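PDB 1Q1H: transcription Factor E from Sulfolobus solfataricus, which helps start transcription of archaeal genes by enhancing TATA-box recognition and the recruitment of RNA polymerase, binding DNA through its winged helix domain. Local coordinates for residues Leu27-Asp36 with Ile77-Asp85. Numbering follows the deposited sequence.
Sequences LLDKGTEMTD and IYYWKPNID
The backbone oxygen of Met34 accepts the amide of Trp80, N to O 2.7 Å, in a nearly straight bond (176° at the hydrogen). The return bond, Met34 N to Trp80 O at 3.0 Å, closes an antiparallel hydrogen-bonded pair, a single beta bridge. Each carbonyl also receives a CA-H: that of Glu33 approaches Trp80 O, and that of Tyr79 approaches Met34 O. Thr35 lies next to this pair. Its first torsion (chi1 -176°) sets OG1 opposite the backbone N, 3.1 Å from Tyr78 O and 2.8 Å from Asp36 OD2; either could take its one proton. A small hydroxyl suits this place between a strand carbonyl and a carboxylate, and Asp36 also forms a salt bridge with Arg51.

In this winged helix domain, strand 77-81 pairs with strand 64-68 in the hairpin that frames the wing. The linker from helix 21-30 to helix 36-41 runs along its other edge, in the place of the short first strand (S1) of a winged helix, here reduced to a single bridge. Gly31 makes the turn out of helix 21-30 with a positive phi, which glycine adopts readily.

The Trp80 indole presents an edge to Met34 O and Thr35 CA, while its broad apolar surface is buried against Leu54 of helix 47-60. On Tyr79, Glu33 reaches across with its carboxylate tilted 29° from the ring plane, OE1 lying 3.6 Å from Tyr79 CB; that oxygen's charge is met by Arg66 in a salt bridge.

Just beyond Lys81, Pro82 turns its compact ring against the last turn of helix 21-30. Its CG meets Leu27 CB, and its CB lies 4.0 Å from Leu28 CD2. The same leucine methyl touches Ile84 CD1, while Phe8 and Ile9 of helix 7-13 also pack against Leu28.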
loop_
_atom_site.group_PDB
_atom_site.type_symbol
_atom_site.label_atom_id
_atom_site.label_comp_id
_atom_site.label_asym_id
_atom_site.label_seq_id
_atom_site.Cartn_x
_atom_site.Cartn_y
_atom_site.Cartn_z
ATOM N N LEU A 27 2.095 -3.824 -3.703
ATOM C CA LEU A 27 0.878 -4.349 -3.115
ATOM C C LEU A 27 0.034 -4.973 -4.216
ATOM O O LEU A 27 -0.224 -6.175 -4.200
ATOM C CB LEU A 27 0.094 -3.223 -2.420
ATOM C CG LEU A 27 0.598 -2.652 -1.086
ATOM C CD1 LEU A 27 -0.251 -1.468 -0.681
ATOM C CD2 LEU A 27 0.540 -3.716 -0.009
ATOM N N LEU A 28 -0.383 -4.150 -5.179
ATOM C CA LEU A 28 -1.209 -4.618 -6.299
ATOM C C LEU A 28 -0.594 -5.855 -6.946
ATOM O O LEU A 28 -1.303 -6.662 -7.537
ATOM C CB LEU A 28 -1.393 -3.495 -7.340
ATOM C CG LEU A 28 -2.273 -2.307 -6.901
ATOM C CD1 LEU A 28 -2.228 -1.163 -7.898
ATOM C CD2 LEU A 28 -3.697 -2.785 -6.747
ATOM N N ASP A 29 0.722 -6.000 -6.799
ATOM C CA ASP A 29 1.471 -7.120 -7.359
ATOM C C ASP A 29 1.350 -8.399 -6.532
ATOM O O ASP A 29 0.741 -9.380 -6.974
ATOM C CB ASP A 29 2.961 -6.771 -7.468
ATOM C CG ASP A 29 3.219 -5.520 -8.291
ATOM O OD1 ASP A 29 2.740 -5.467 -9.445
ATOM O OD2 ASP A 29 3.907 -4.598 -7.784
ATOM N N LYS A 30 1.946 -8.395 -5.341
ATOM C CA LYS A 30 1.919 -9.571 -4.480
ATOM C C LYS A 30 0.527 -10.193 -4.407
ATOM O O LYS A 30 0.390 -11.419 -4.357
ATOM C CB LYS A 30 2.414 -9.226 -3.076
ATOM C CG LYS A 30 2.704 -10.463 -2.229
ATOM C CD LYS A 30 3.065 -10.131 -0.785
ATOM C CE LYS A 30 3.155 -11.391 0.074
ATOM N NZ LYS A 30 3.397 -11.078 1.516
ATOM N N GLY A 31 -0.496 -9.344 -4.402
ATOM C CA GLY A 31 -1.871 -9.819 -4.360
ATOM C C GLY A 31 -2.359 -10.348 -3.023
ATOM O O GLY A 31 -3.412 -10.979 -2.946
ATOM N N THR A 32 -1.586 -10.099 -1.971
ATOM C CA THR A 32 -1.930 -10.540 -0.623
ATOM C C THR A 32 -1.244 -9.592 0.352
ATOM O O THR A 32 -0.231 -8.977 0.010
ATOM C CB THR A 32 -1.441 -11.971 -0.350
ATOM O OG1 THR A 32 -1.510 -12.742 -1.553
ATOM C CG2 THR A 32 -2.328 -12.630 0.697
ATOM N N GLU A 33 -1.794 -9.491 1.562
ATOM C CA GLU A 33 -1.272 -8.595 2.593
ATOM C C GLU A 33 0.236 -8.495 2.634
ATOM O O GLU A 33 0.943 -9.472 2.385
ATOM C CB GLU A 33 -1.715 -9.016 3.988
ATOM C CG GLU A 33 -3.014 -9.754 4.084
ATOM C CD GLU A 33 -3.387 -9.988 5.528
ATOM O OE1 GLU A 33 -3.841 -9.025 6.175
ATOM O OE2 GLU A 33 -3.204 -11.121 6.023
ATOM N N MET A 34 0.709 -7.303 2.986
ATOM C CA MET A 34 2.127 -7.031 3.107
ATOM C C MET A 34 2.357 -6.130 4.321
ATOM O O MET A 34 1.415 -5.564 4.868
ATOM C CB MET A 34 2.638 -6.370 1.831
ATOM C CG MET A 34 2.574 -7.277 0.603
ATOM S SD MET A 34 3.941 -6.967 -0.558
ATOM C CE MET A 34 5.279 -7.759 0.316
ATOM N N THR A 35 3.602 -6.003 4.760
ATOM C CA THR A 35 3.893 -5.164 5.921
ATOM C C THR A 35 5.092 -4.265 5.667
ATOM O O THR A 35 6.103 -4.725 5.156
ATOM C CB THR A 35 4.176 -6.015 7.163
ATOM O OG1 THR A 35 4.354 -5.149 8.285
ATOM C CG2 THR A 35 5.432 -6.853 6.970
ATOM N N ASP A 36 4.983 -2.989 6.030
ATOM C CA ASP A 36 6.070 -2.047 5.794
ATOM C C ASP A 36 7.397 -2.767 5.587
ATOM O O ASP A 36 8.081 -2.524 4.590
ATOM C CB ASP A 36 6.173 -1.022 6.932
ATOM C CG ASP A 36 6.243 -1.663 8.292
ATOM O OD1 ASP A 36 6.481 -0.936 9.272
ATOM O OD2 ASP A 36 6.059 -2.890 8.389
ATOM N N ILE A 77 1.378 -6.234 15.056
ATOM C CA ILE A 77 1.752 -6.037 13.665
ATOM C C ILE A 77 0.645 -5.456 12.794
ATOM O O ILE A 77 -0.527 -5.781 12.953
ATOM C CB ILE A 77 2.233 -7.354 13.028
ATOM C CG1 ILE A 77 3.200 -8.064 13.970
ATOM C CG2 ILE A 77 2.954 -7.065 11.719
ATOM C CD1 ILE A 77 3.600 -9.449 13.494
ATOM N N TYR A 78 1.028 -4.581 11.876
ATOM C CA TYR A 78 0.069 -3.983 10.965
ATOM C C TYR A 78 0.270 -4.624 9.612
ATOM O O TYR A 78 1.408 -4.834 9.188
ATOM C CB TYR A 78 0.299 -2.481 10.821
ATOM C CG TYR A 78 0.090 -1.692 12.082
ATOM C CD1 TYR A 78 1.019 -1.724 13.104
ATOM C CD2 TYR A 78 -1.033 -0.887 12.240
ATOM C CE1 TYR A 78 0.840 -0.963 14.256
ATOM C CE2 TYR A 78 -1.221 -0.126 13.385
ATOM C CZ TYR A 78 -0.281 -0.168 14.386
ATOM O OH TYR A 78 -0.451 0.586 15.519
ATOM N N TYR A 79 -0.829 -4.953 8.942
ATOM C CA TYR A 79 -0.737 -5.534 7.617
ATOM C C TYR A 79 -1.515 -4.661 6.656
ATOM O O TYR A 79 -2.614 -4.203 6.957
ATOM C CB TYR A 79 -1.276 -6.957 7.591
ATOM C CG TYR A 79 -0.352 -7.968 8.220
ATOM C CD1 TYR A 79 -0.282 -8.119 9.606
ATOM C CD2 TYR A 79 0.434 -8.798 7.428
ATOM C CE1 TYR A 79 0.543 -9.080 10.186
ATOM C CE2 TYR A 79 1.266 -9.763 7.996
ATOM C CZ TYR A 79 1.314 -9.901 9.373
ATOM O OH TYR A 79 2.123 -10.865 9.927
ATOM N N TRP A 80 -0.933 -4.421 5.493
ATOM C CA TRP A 80 -1.575 -3.575 4.508
ATOM C C TRP A 80 -2.109 -4.342 3.316
ATOM O O TRP A 80 -1.596 -5.405 2.957
ATOM C CB TRP A 80 -0.589 -2.496 4.063
ATOM C CG TRP A 80 -0.067 -1.757 5.231
ATOM C CD1 TRP A 80 0.966 -2.127 6.044
ATOM C CD2 TRP A 80 -0.620 -0.569 5.802
ATOM N NE1 TRP A 80 1.087 -1.239 7.094
ATOM C CE2 TRP A 80 0.124 -0.274 6.965
ATOM C CE3 TRP A 80 -1.676 0.271 5.444
ATOM C CZ2 TRP A 80 -0.151 0.823 7.766
ATOM C CZ3 TRP A 80 -1.948 1.363 6.237
ATOM C CH2 TRP A 80 -1.188 1.631 7.388
ATOM N N LYS A 81 -3.154 -3.791 2.714
ATOM C CA LYS A 81 -3.779 -4.394 1.554
ATOM C C LYS A 81 -4.304 -3.223 0.736
ATOM O O LYS A 81 -4.514 -2.136 1.284
ATOM C CB LYS A 81 -4.938 -5.294 2.007
ATOM C CG LYS A 81 -5.261 -6.471 1.089
ATOM C CD LYS A 81 -6.350 -7.360 1.690
ATOM C CE LYS A 81 -6.817 -8.452 0.716
ATOM N NZ LYS A 81 -7.939 -9.287 1.267
ATOM N N PRO A 82 -4.476 -3.410 -0.586
ATOM C CA PRO A 82 -4.984 -2.377 -1.493
ATOM C C PRO A 82 -6.514 -2.415 -1.522
ATOM O O PRO A 82 -7.100 -3.455 -1.820
ATOM C CB PRO A 82 -4.395 -2.778 -2.839
ATOM C CG PRO A 82 -3.225 -3.607 -2.493
ATOM C CD PRO A 82 -3.732 -4.417 -1.351
ATOM N N ASN A 83 -7.165 -1.297 -1.223
ATOM C CA ASN A 83 -8.624 -1.267 -1.227
ATOM C C ASN A 83 -9.231 -1.224 -2.632
ATOM O O ASN A 83 -10.275 -0.599 -2.843
ATOM C CB ASN A 83 -9.134 -0.072 -0.415
ATOM C CG ASN A 83 -8.690 -0.128 1.031
ATOM O OD1 ASN A 83 -8.282 -1.185 1.518
ATOM N ND2 ASN A 83 -8.778 1.004 1.732
ATOM N N ILE A 84 -8.599 -1.901 -3.587
ATOM C CA ILE A 84 -9.116 -1.899 -4.943
ATOM C C ILE A 84 -10.493 -2.586 -5.100
ATOM O O ILE A 84 -11.383 -2.049 -5.761
ATOM C CB ILE A 84 -8.105 -2.525 -5.904
ATOM C CG1 ILE A 84 -8.673 -2.519 -7.327
ATOM C CG2 ILE A 84 -7.734 -3.903 -5.425
ATOM C CD1 ILE A 84 -7.685 -2.971 -8.393
ATOM N N ASP A 85 -10.677 -3.763 -4.506
ATOM C CA ASP A 85 -11.961 -4.448 -4.592
ATOM C C ASP A 85 -13.055 -3.481 -4.163
ATOM O O ASP A 85 -14.171 -3.521 -4.679
ATOM C CB ASP A 85 -11.988 -5.672 -3.675
ATOM C CG ASP A 85 -11.818 -6.979 -4.431
ATOM O OD1 ASP A 85 -12.641 -7.260 -5.333
ATOM O OD2 ASP A 85 -10.866 -7.727 -4.120
#